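Local coordinates for Lysine/ornithine decarboxylase (Selenomonas ruminantium, PDB 5GJO), which decarboxylates L-lysine and L-ornithine with similar efficiency, using pyridoxal 5'-phosphate to make cadaverine and putrescine, at residues 157-160 with 161-165; 203-207 with 208-212. The protein carries 2 engineered substitutions. One frame throughout, in Å; residues are numbered along the deposited sequence.

Overall arrangement
Both interactions lie within the pyridoxal-binding barrel domain, their centres about 11 Å apart and away from the pyridoxal phosphate pocket. Interaction 1 comes first along the chain, where the loop after strand 133-137 runs into helix 160-169. Interaction 2 follows where helix 189-207 ends and the chain turns toward strand 214-216. Strand 173-178 comes between them in sequence, so the pair belongs to consecutive strand-and-helix units of the barrel. They also touch directly: L161 CD1 packs 3.7 Å from E204 CB, and L164 CB lies 3.8 Å from M210 SD. The start of one outer helix and the closing turn of the next thus share an apolar seam.

Interaction 1: 157-160 with 161-165; sequences VEEA and LDLLK
L163 lies over the backbone and side chain of E159, one helical turn earlier in the chain. Its CB rests 3.5 Å from A160 O, and its CG the same distance from E159 O. Beyond the branch point, CD1 reaches E159 OE1 at 3.8 Å while also touching E159 CG, and CD2 approaches the same carboxylate oxygen from farther off. The glutamate chain crosses the leucine at a slant, its CG and OE1 meeting CD1 and CG, because its own CG is anti to the backbone N (chi1 -170°) and the chain beyond is extended; its methylenes suit the leucine, and its carboxylate goes on to a salt bridge with R278 of the second subunit. With the carboxylate gone, as in an alanine here, that arginine is likely to lose its salt-bridge partner and L163 the cover over CD1.

This is the opening of helix 160-169, an outer helix of the alpha/beta barrel that follows strand 133-137. L163 N bonds to E159 O at 2.9 Å, and L164 N to A160 O at 3.1 Å. Just before these, waters stand in for the direct backbone bonds: one accepts from L161 N at 3.0 Å and donates to V157 O; another accepts from D162 N at 2.8 Å and donates to E158 O. D162, polar and exposed, suits this watered side. The small methyl of A160 fits the buried side, where it joins L163 and L164 against V136 of the strand, while L161 turns to helix 189-207.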
# COMPACT_ATOMS: atom_id res chain seq x y z
N VAL A 157 -2.43 -32.63 4.91
CA VAL A 157 -1.42 -33.62 4.48
C VAL A 157 -2.11 -34.91 4.00
O VAL A 157 -1.62 -35.52 3.11
CB VAL A 157 -0.35 -34.00 5.54
CG1 VAL A 157 0.38 -32.76 6.05
CG2 VAL A 157 -0.89 -34.71 6.71
N GLU A 158 -3.26 -35.24 4.55
CA GLU A 158 -3.94 -36.45 4.15
C GLU A 158 -4.64 -36.33 2.77
O GLU A 158 -5.17 -37.31 2.30
CB GLU A 158 -4.85 -36.96 5.27
CG GLU A 158 -6.06 -36.10 5.54
CD GLU A 158 -5.84 -34.94 6.51
OE1 GLU A 158 -6.88 -34.39 6.93
OE2 GLU A 158 -4.70 -34.55 6.83
N GLU A 159 -4.67 -35.14 2.18
CA GLU A 159 -5.18 -34.97 0.83
C GLU A 159 -4.06 -34.86 -0.20
O GLU A 159 -4.37 -34.81 -1.35
CB GLU A 159 -6.05 -33.72 0.84
CG GLU A 159 -6.91 -33.39 -0.33
CD GLU A 159 -7.75 -32.10 -0.14
OE1 GLU A 159 -8.12 -31.54 -1.22
OE2 GLU A 159 -8.07 -31.73 1.05
N ALA A 160 -2.82 -34.71 0.24
CA ALA A 160 -1.69 -34.41 -0.65
C ALA A 160 -1.55 -35.42 -1.77
O ALA A 160 -1.49 -35.04 -2.93
CB ALA A 160 -0.44 -34.29 0.12
N LEU A 161 -1.54 -36.71 -1.45
CA LEU A 161 -1.28 -37.71 -2.48
C LEU A 161 -2.49 -37.86 -3.38
O LEU A 161 -2.36 -38.00 -4.59
CB LEU A 161 -0.84 -39.01 -1.87
CG LEU A 161 0.45 -38.88 -1.06
CD1 LEU A 161 0.76 -40.21 -0.45
CD2 LEU A 161 1.57 -38.34 -1.95
N ASP A 162 -3.68 -37.75 -2.83
CA ASP A 162 -4.87 -37.65 -3.67
C ASP A 162 -4.87 -36.50 -4.66
O ASP A 162 -5.34 -36.62 -5.81
CB ASP A 162 -6.16 -37.56 -2.84
CG ASP A 162 -6.45 -38.84 -2.03
OD1 ASP A 162 -6.04 -39.94 -2.43
OD2 ASP A 162 -7.07 -38.72 -0.94
N LEU A 163 -4.38 -35.31 -4.24
CA LEU A 163 -4.23 -34.24 -5.17
C LEU A 163 -3.18 -34.50 -6.29
O LEU A 163 -3.45 -34.14 -7.45
CB LEU A 163 -3.89 -32.91 -4.41
CG LEU A 163 -5.08 -32.30 -3.72
CD1 LEU A 163 -4.56 -31.29 -2.66
CD2 LEU A 163 -6.02 -31.57 -4.69
N LEU A 164 -2.04 -35.06 -5.93
CA LEU A 164 -1.05 -35.39 -6.91
C LEU A 164 -1.62 -36.45 -7.92
O LEU A 164 -1.42 -36.34 -9.12
CB LEU A 164 0.18 -35.92 -6.26
CG LEU A 164 1.09 -34.87 -5.56
CD1 LEU A 164 2.23 -35.53 -4.84
CD2 LEU A 164 1.60 -33.86 -6.59
N LYS A 165 -2.33 -37.45 -7.39
CA LYS A 165 -2.93 -38.48 -8.26
C LYS A 165 -3.97 -37.84 -9.17
O LYS A 165 -3.97 -38.15 -10.35
CB LYS A 165 -3.41 -39.68 -7.43
CG LYS A 165 -3.91 -40.90 -8.19
CD LYS A 165 -2.83 -41.50 -9.06
CE LYS A 165 -3.12 -42.91 -9.53
NZ LYS A 165 -1.75 -43.47 -9.78
O HOH W 1 -1.75 -37.66 1.34
O HOH W 2 -4.06 -38.27 -0.07

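Interaction 2: 203-207 with 208-212; sequences DEAEE and MGMHL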
# COMPACT_ATOMS: atom_id res chain seq x y z
N ASP A 203 7.39 -41.71 0.67
CA ASP A 203 7.40 -43.15 0.78
C ASP A 203 6.04 -43.74 0.39
O ASP A 203 5.98 -44.69 -0.36
CB ASP A 203 7.77 -43.57 2.19
CG ASP A 203 9.22 -43.28 2.54
OD1 ASP A 203 10.02 -43.00 1.66
OD2 ASP A 203 9.53 -43.35 3.73
N GLU A 204 4.96 -43.15 0.87
CA GLU A 204 3.60 -43.61 0.49
C GLU A 204 3.33 -43.41 -1.01
O GLU A 204 2.74 -44.29 -1.70
CB GLU A 204 2.52 -42.92 1.34
CG GLU A 204 2.60 -43.23 2.81
CD GLU A 204 1.58 -42.47 3.66
OE1 GLU A 204 1.62 -42.61 4.92
OE2 GLU A 204 0.75 -41.72 3.09
N ALA A 205 3.75 -42.29 -1.57
CA ALA A 205 3.63 -42.10 -3.02
C ALA A 205 4.35 -43.21 -3.82
O ALA A 205 3.81 -43.64 -4.81
CB ALA A 205 4.26 -40.78 -3.45
N GLU A 206 5.52 -43.62 -3.37
CA GLU A 206 6.34 -44.55 -4.12
C GLU A 206 5.62 -45.87 -4.28
O GLU A 206 5.69 -46.51 -5.31
CB GLU A 206 7.66 -44.77 -3.43
CG GLU A 206 8.63 -45.62 -4.21
CD GLU A 206 9.26 -44.90 -5.38
OE1 GLU A 206 9.22 -43.67 -5.42
OE2 GLU A 206 9.83 -45.58 -6.25
N GLU A 207 4.93 -46.26 -3.22
CA GLU A 207 4.12 -47.46 -3.20
C GLU A 207 2.98 -47.39 -4.17
O GLU A 207 2.61 -48.40 -4.72
CB GLU A 207 3.62 -47.74 -1.80
CG GLU A 207 4.74 -47.80 -0.82
CD GLU A 207 4.53 -48.83 0.25
OE1 GLU A 207 5.51 -49.52 0.58
OE2 GLU A 207 3.40 -48.94 0.73
N MET A 208 2.41 -46.22 -4.35
CA MET A 208 1.32 -46.01 -5.27
C MET A 208 1.85 -45.95 -6.69
O MET A 208 1.11 -45.70 -7.62
CB MET A 208 0.57 -44.71 -4.98
CG MET A 208 -0.03 -44.53 -3.60
SD MET A 208 -0.53 -42.82 -3.36
CE MET A 208 -1.52 -42.92 -1.90
N GLY A 209 3.15 -46.08 -6.85
CA GLY A 209 3.75 -46.01 -8.16
C GLY A 209 4.03 -44.61 -8.71
O GLY A 209 4.44 -44.48 -9.84
N MET A 210 3.81 -43.59 -7.89
CA MET A 210 4.08 -42.20 -8.24
C MET A 210 5.49 -41.96 -7.73
O MET A 210 5.75 -42.17 -6.58
CB MET A 210 3.09 -41.35 -7.45
CG MET A 210 2.79 -39.95 -7.93
SD MET A 210 1.17 -39.37 -7.38
CE MET A 210 1.00 -40.11 -5.77
N HIS A 211 6.43 -41.54 -8.56
CA HIS A 211 7.75 -41.43 -7.99
C HIS A 211 8.03 -39.96 -7.90
O HIS A 211 8.18 -39.29 -8.92
CB HIS A 211 8.80 -42.11 -8.83
CG HIS A 211 10.17 -41.98 -8.26
ND1 HIS A 211 11.16 -41.26 -8.89
CD2 HIS A 211 10.70 -42.43 -7.10
CE1 HIS A 211 12.27 -41.33 -8.18
NE2 HIS A 211 12.01 -42.02 -7.08
N LEU A 212 8.21 -39.49 -6.67
CA LEU A 212 8.36 -38.00 -6.50
C LEU A 212 9.85 -37.74 -6.44
O LEU A 212 10.56 -38.43 -5.75
CB LEU A 212 7.69 -37.56 -5.19
CG LEU A 212 6.18 -37.89 -5.12
CD1 LEU A 212 5.58 -37.42 -3.81
CD2 LEU A 212 5.36 -37.31 -6.24
O HOH W 3 7.90 -41.05 -4.18
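A205 O is gripped by two backbone amides as helix 189-207 ends: M210 N at 3.1 Å and, in a weak bond, M208 N. The latter amide also donates to E204 O, so it is shared between two carbonyls. G209 N closes the turn on E206 O at 3.0 Å, approaching from above the carbonyl plane. The bonds of M210 to A205 and G209 to E206 make a Schellman motif, in which G209 takes a positive phi of 82°. Glycine suits the place because a CB would be jammed against the carbonyl oxygen of M208.

Apolar contacts back up the turn. M210 bends at its last torsion, chi3 34°, and brings CE to 4.1 Å from A205 CB. On the same methyl, L212 CD1 packs at 3.6 Å; alanine is small enough to let both come in. M208, more exposed, has its CG anti to its own carbonyl carbon (chi1 -58°), which lays that CG 3.4 Å from E204 O. Past the turn, L212 N donates to a water at 3.0 Å.

E204 has its carboxylate paired with R200 on the same helix. Inward, M210 lies against A174 and L212 against I177, both on strand 173-178, while helix 160-169 flanks the turn through L161 and L164.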